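Local coordinates for YHR177W (Saccharomyces cerevisiae, PDB 4M8B), which probably acts as a transcription regulator that binds DNA through a WOPR domain, the part of the longer protein held in this chain, at residues C[74-82]-C[179-190]. Sequence-based numbering, arbitrary orientation.
Sequences SRISGKFLV and QKVAVGNGRSNP. With nucleotides of chain B; nucleotides of chain A.
S188 meets the hairpin 75-82 at its type II' turn, S77 to F80: G78 N donates to S188 OG over 3.0 Å, at an N-H...O angle of 148°. A chi1 of -178° swings the S188 hydroxyl away from its own N and toward the turn, and a water links the same OG to OP2 of DT5 of chain B. Beside it, the P190 ring packs against G78, CD lying 3.5 Å from G78 N.

Apolar contacts fill the middle. V183 CG1 touches I76 CD1 at 4.0 Å and L81 CD2, and I76 CG2 lies against S188 CB. The other V183 methyl, CG2, rests against the carbonyl oxygen of K79.

At the far end K79 runs extended along the carbonyl of V181. K79 NZ makes a weak hydrogen bond to Q179 O, 3.1 Å, another to L178 O, and a salt bridge with E16 OE2.

Both segments read DNA. R187 grips one guanine edge, NE to N7 (2.8 Å) and NH2 to O6 (2.6 Å) of DG4 of chain B, whereas S74 OG donates a hydrogen bond to N7 of DG11 of chain A. Arginine donating to N7 and O6 is the classic major-groove reading of guanine, here in a WOPR domain where the chain following helix 172-179 packs on a β-hairpin turn.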
loop_
_atom_site.group_PDB
_atom_site.type_symbol
_atom_site.label_atom_id
_atom_site.label_comp_id
_atom_site.label_asym_id
_atom_site.label_seq_id
_atom_site.Cartn_x
_atom_site.Cartn_y
_atom_site.Cartn_z
ATOM N N SER C 74 3.046 10.473 -8.084
ATOM C CA SER C 74 3.579 9.127 -7.901
ATOM C C SER C 74 5.049 9.016 -8.296
ATOM O O SER C 74 5.477 9.583 -9.301
ATOM C CB SER C 74 2.765 8.122 -8.714
ATOM O OG SER C 74 2.965 8.314 -10.103
ATOM N N ARG C 75 5.814 8.285 -7.490
ATOM C CA ARG C 75 7.171 7.888 -7.854
ATOM C C ARG C 75 7.246 6.364 -7.868
ATOM O O ARG C 75 6.443 5.699 -7.217
ATOM C CB ARG C 75 8.195 8.463 -6.870
ATOM C CG ARG C 75 8.359 9.975 -6.948
ATOM C CD ARG C 75 8.979 10.403 -8.270
ATOM N NE ARG C 75 9.089 11.857 -8.381
ATOM C CZ ARG C 75 8.268 12.617 -9.097
ATOM N NH1 ARG C 75 7.274 12.063 -9.777
ATOM N NH2 ARG C 75 8.445 13.930 -9.139
ATOM N N ILE C 76 8.197 5.810 -8.612
ATOM C CA ILE C 76 8.339 4.358 -8.681
ATOM C C ILE C 76 9.439 3.862 -7.744
ATOM O O ILE C 76 10.509 4.461 -7.649
ATOM C CB ILE C 76 8.637 3.874 -10.113
ATOM C CG1 ILE C 76 7.735 4.586 -11.121
ATOM C CG2 ILE C 76 8.467 2.367 -10.214
ATOM C CD1 ILE C 76 7.925 4.105 -12.546
ATOM N N SER C 77 9.157 2.772 -7.042
ATOM C CA SER C 77 10.141 2.127 -6.187
ATOM C C SER C 77 10.028 0.629 -6.407
ATOM O O SER C 77 9.241 -0.048 -5.745
ATOM C CB SER C 77 9.902 2.475 -4.716
ATOM O OG SER C 77 10.885 1.884 -3.882
ATOM N N GLY C 78 10.809 0.118 -7.352
ATOM C CA GLY C 78 10.699 -1.269 -7.754
ATOM C C GLY C 78 9.442 -1.468 -8.576
ATOM O O GLY C 78 9.310 -0.917 -9.670
ATOM N N LYS C 79 8.514 -2.256 -8.049
ATOM C CA LYS C 79 7.240 -2.473 -8.714
ATOM C C LYS C 79 6.127 -1.753 -7.961
ATOM O O LYS C 79 4.951 -1.894 -8.293
ATOM C CB LYS C 79 6.947 -3.970 -8.820
ATOM C CG LYS C 79 8.037 -4.759 -9.528
ATOM C CD LYS C 79 7.689 -6.237 -9.634
ATOM C CE LYS C 79 8.776 -7.004 -10.371
ATOM N NZ LYS C 79 8.436 -8.446 -10.521
ATOM N N PHE C 80 6.512 -0.982 -6.948
ATOM C CA PHE C 80 5.557 -0.223 -6.149
ATOM C C PHE C 80 5.439 1.215 -6.633
ATOM O O PHE C 80 6.378 1.766 -7.206
ATOM C CB PHE C 80 5.979 -0.195 -4.678
ATOM C CG PHE C 80 5.945 -1.532 -4.003
ATOM C CD1 PHE C 80 4.742 -2.094 -3.609
ATOM C CD2 PHE C 80 7.118 -2.220 -3.738
ATOM C CE1 PHE C 80 4.707 -3.325 -2.978
ATOM C CE2 PHE C 80 7.092 -3.450 -3.106
ATOM C CZ PHE C 80 5.885 -4.003 -2.724
ATOM N N LEU C 81 4.279 1.816 -6.396
ATOM C CA LEU C 81 4.130 3.257 -6.529
ATOM C C LEU C 81 4.180 3.858 -5.129
ATOM O O LEU C 81 3.624 3.294 -4.188
ATOM C CB LEU C 81 2.817 3.614 -7.230
ATOM C CG LEU C 81 2.800 3.342 -8.735
ATOM C CD1 LEU C 81 1.468 3.732 -9.359
ATOM C CD2 LEU C 81 3.943 4.082 -9.406
ATOM N N VAL C 82 4.862 4.988 -4.987
ATOM C CA VAL C 82 4.991 5.637 -3.688
ATOM C C VAL C 82 4.473 7.073 -3.726
ATOM O O VAL C 82 4.670 7.789 -4.706
ATOM C CB VAL C 82 6.452 5.628 -3.196
ATOM C CG1 VAL C 82 6.580 6.395 -1.891
ATOM C CG2 VAL C 82 6.934 4.204 -3.017
ATOM N N GLN C 179 6.331 -11.853 -10.401
ATOM C CA GLN C 179 7.575 -11.500 -11.073
ATOM C C GLN C 179 7.314 -10.954 -12.481
ATOM O O GLN C 179 8.120 -10.193 -13.017
ATOM C CB GLN C 179 8.539 -12.693 -11.098
ATOM C CG GLN C 179 8.117 -13.833 -12.009
ATOM C CD GLN C 179 8.754 -13.746 -13.383
ATOM O OE1 GLN C 179 9.733 -13.024 -13.581
ATOM N NE2 GLN C 179 8.202 -14.485 -14.340
ATOM N N LYS C 180 6.178 -11.334 -13.062
ATOM C CA LYS C 180 5.788 -10.853 -14.388
ATOM C C LYS C 180 5.384 -9.381 -14.369
ATOM O O LYS C 180 5.267 -8.749 -15.419
ATOM C CB LYS C 180 4.625 -11.681 -14.950
ATOM C CG LYS C 180 4.981 -13.101 -15.356
ATOM C CD LYS C 180 3.875 -13.717 -16.208
ATOM C CE LYS C 180 2.559 -13.818 -15.448
ATOM N NZ LYS C 180 2.590 -14.869 -14.391
ATOM N N VAL C 181 5.164 -8.843 -13.174
ATOM C CA VAL C 181 4.666 -7.477 -13.024
ATOM C C VAL C 181 5.757 -6.418 -13.201
ATOM O O VAL C 181 6.867 -6.567 -12.688
ATOM C CB VAL C 181 3.978 -7.285 -11.660
ATOM C CG1 VAL C 181 3.664 -5.818 -11.418
ATOM C CG2 VAL C 181 2.715 -8.127 -11.585
ATOM N N ALA C 182 5.427 -5.351 -13.928
ATOM C CA ALA C 182 6.354 -4.245 -14.161
ATOM C C ALA C 182 5.614 -2.911 -14.248
ATOM O O ALA C 182 4.417 -2.877 -14.529
ATOM C CB ALA C 182 7.161 -4.485 -15.423
ATOM N N VAL C 183 6.334 -1.817 -14.013
ATOM C CA VAL C 183 5.740 -0.485 -13.987
ATOM C C VAL C 183 6.573 0.478 -14.830
ATOM O O VAL C 183 7.789 0.542 -14.665
ATOM C CB VAL C 183 5.660 0.054 -12.541
ATOM C CG1 VAL C 183 4.925 1.387 -12.500
ATOM C CG2 VAL C 183 4.981 -0.957 -11.635
ATOM N N GLY C 184 5.922 1.227 -15.720
ATOM C CA GLY C 184 6.621 2.124 -16.628
ATOM C C GLY C 184 7.718 1.380 -17.366
ATOM O O GLY C 184 7.492 0.271 -17.854
ATOM N N ASN C 185 8.907 1.970 -17.447
ATOM C CA ASN C 185 10.066 1.192 -17.868
ATOM C C ASN C 185 10.487 0.278 -16.720
ATOM O O ASN C 185 10.410 0.664 -15.554
ATOM C CB ASN C 185 11.220 2.073 -18.382
ATOM C CG ASN C 185 11.778 3.025 -17.327
ATOM O OD1 ASN C 185 12.025 2.647 -16.182
ATOM N ND2 ASN C 185 12.010 4.269 -17.731
ATOM N N GLY C 186 10.899 -0.943 -17.038
ATOM C CA GLY C 186 11.206 -1.917 -16.004
ATOM C C GLY C 186 12.547 -1.692 -15.334
ATOM O O GLY C 186 13.159 -2.635 -14.836
ATOM N N ARG C 187 12.935 -0.431 -15.276
ATOM C CA ARG C 187 14.254 -0.051 -14.876
ATOM C C ARG C 187 14.433 0.397 -13.459
ATOM O O ARG C 187 15.518 0.584 -13.026
ATOM C CB ARG C 187 14.780 1.003 -15.833
ATOM C CG ARG C 187 15.011 0.505 -17.248
ATOM C CD ARG C 187 16.261 1.059 -17.843
ATOM N NE ARG C 187 16.197 2.487 -17.962
ATOM C CZ ARG C 187 15.599 3.104 -18.943
ATOM N NH1 ARG C 187 15.027 2.414 -19.864
ATOM N NH2 ARG C 187 15.593 4.396 -18.996
ATOM N N SER C 188 13.355 0.550 -12.737
ATOM C CA SER C 188 13.390 0.945 -11.328
ATOM C C SER C 188 13.873 -0.209 -10.448
ATOM O O SER C 188 13.311 -1.304 -10.486
ATOM C CB SER C 188 12.014 1.425 -10.860
ATOM O OG SER C 188 12.060 1.853 -9.510
ATOM N N ASN C 189 14.915 0.039 -9.660
ATOM C CA ASN C 189 15.509 -1.004 -8.826
ATOM C C ASN C 189 16.364 -0.435 -7.696
ATOM O O ASN C 189 17.591 -0.486 -7.759
ATOM C CB ASN C 189 16.347 -1.953 -9.689
ATOM C CG ASN C 189 16.757 -3.213 -8.949
ATOM O OD1 ASN C 189 16.098 -3.632 -7.996
ATOM N ND2 ASN C 189 17.851 -3.828 -9.390
ATOM N N PRO C 190 15.710 0.111 -6.656
ATOM C CA PRO C 190 16.382 0.722 -5.500
ATOM C C PRO C 190 17.291 -0.248 -4.743
ATOM O O PRO C 190 17.135 -1.464 -4.857
ATOM C CB PRO C 190 15.214 1.144 -4.600
ATOM C CG PRO C 190 14.056 1.298 -5.527
ATOM C CD PRO C 190 14.245 0.238 -6.574
ATOM P P DT B 5 17.091 3.399 -8.523
ATOM O OP1 DT B 5 17.268 3.406 -7.053
ATOM O OP2 DT B 5 16.027 2.573 -9.138
ATOM O "O5'" DT B 5 16.879 4.909 -9.000
ATOM C "C5'" DT B 5 17.827 5.892 -8.606
ATOM C "C4'" DT B 5 17.561 7.227 -9.277
ATOM O "O4'" DT B 5 17.363 7.041 -10.698
ATOM C "C3'" DT B 5 16.327 7.965 -8.773
ATOM O "O3'" DT B 5 16.757 9.175 -8.147
ATOM C "C2'" DT B 5 15.467 8.198 -10.017
ATOM C "C1'" DT B 5 16.446 8.008 -11.163
ATOM N N1 DT B 5 15.854 7.501 -12.433
ATOM C C2 DT B 5 15.549 8.377 -13.453
ATOM O O2 DT B 5 15.723 9.584 -13.388
ATOM N N3 DT B 5 15.024 7.772 -14.570
ATOM C C4 DT B 5 14.782 6.418 -14.766
ATOM O O4 DT B 5 14.305 5.976 -15.808
ATOM C C5 DT B 5 15.132 5.569 -13.656
ATOM C C7 DT B 5 14.923 4.082 -13.718
ATOM C C6 DT B 5 15.644 6.144 -12.561
ATOM P P DG B 4 20.385 -1.552 -11.892
ATOM O OP1 DG B 4 20.955 -1.836 -10.613
ATOM O OP2 DG B 4 19.493 -2.504 -12.494
ATOM O "O5'" DG B 4 19.832 -0.086 -11.739
ATOM C "C5'" DG B 4 20.473 0.806 -10.836
ATOM C "C4'" DG B 4 19.906 2.200 -10.946
ATOM O "O4'" DG B 4 19.805 2.552 -12.327
ATOM C "C3'" DG B 4 18.499 2.400 -10.384
ATOM O "O3'" DG B 4 18.441 3.176 -9.201
ATOM C "C2'" DG B 4 17.808 3.245 -11.430
ATOM C "C1'" DG B 4 18.922 3.623 -12.368
ATOM N N9 DG B 4 18.486 3.803 -13.736
ATOM C C8 DG B 4 18.033 2.865 -14.623
ATOM N N7 DG B 4 17.699 3.372 -15.773
ATOM C C5 DG B 4 17.929 4.727 -15.623
ATOM C C6 DG B 4 17.745 5.785 -16.524
ATOM O O6 DG B 4 17.325 5.743 -17.676
ATOM N N1 DG B 4 18.093 6.998 -15.960
ATOM C C2 DG B 4 18.567 7.167 -14.692
ATOM N N2 DG B 4 18.829 8.417 -14.323
ATOM N N3 DG B 4 18.758 6.187 -13.844
ATOM C C4 DG B 4 18.408 5.004 -14.368
ATOM P P DG A 11 -1.793 0.968 -11.042
ATOM O OP1 DG A 11 -2.113 0.056 -12.159
ATOM O OP2 DG A 11 -1.923 0.470 -9.655
ATOM O "O5'" DG A 11 -0.303 1.509 -11.244
ATOM C "C5'" DG A 11 0.400 1.332 -12.479
ATOM C "C4'" DG A 11 -0.031 2.319 -13.553
ATOM O "O4'" DG A 11 -0.176 3.643 -12.996
ATOM C "C3'" DG A 11 0.967 2.529 -14.683
ATOM O "O3'" DG A 11 0.782 1.544 -15.692
ATOM C "C2'" DG A 11 0.670 3.946 -15.178
ATOM C "C1'" DG A 11 -0.061 4.610 -14.018
ATOM N N9 DG A 11 0.570 5.809 -13.458
ATOM C C8 DG A 11 1.022 5.984 -12.172
ATOM N N7 DG A 11 1.524 7.171 -11.949
ATOM C C5 DG A 11 1.393 7.829 -13.163
ATOM C C6 DG A 11 1.760 9.145 -13.531
ATOM O O6 DG A 11 2.294 10.025 -12.837
ATOM N N1 DG A 11 1.448 9.408 -14.863
ATOM C C2 DG A 11 0.859 8.515 -15.728
ATOM N N2 DG A 11 0.635 8.950 -16.978
ATOM N N3 DG A 11 0.510 7.280 -15.393
ATOM C C4 DG A 11 0.806 7.006 -14.100
HETATM O O HOH W 1 13.358 4.095 -9.360
#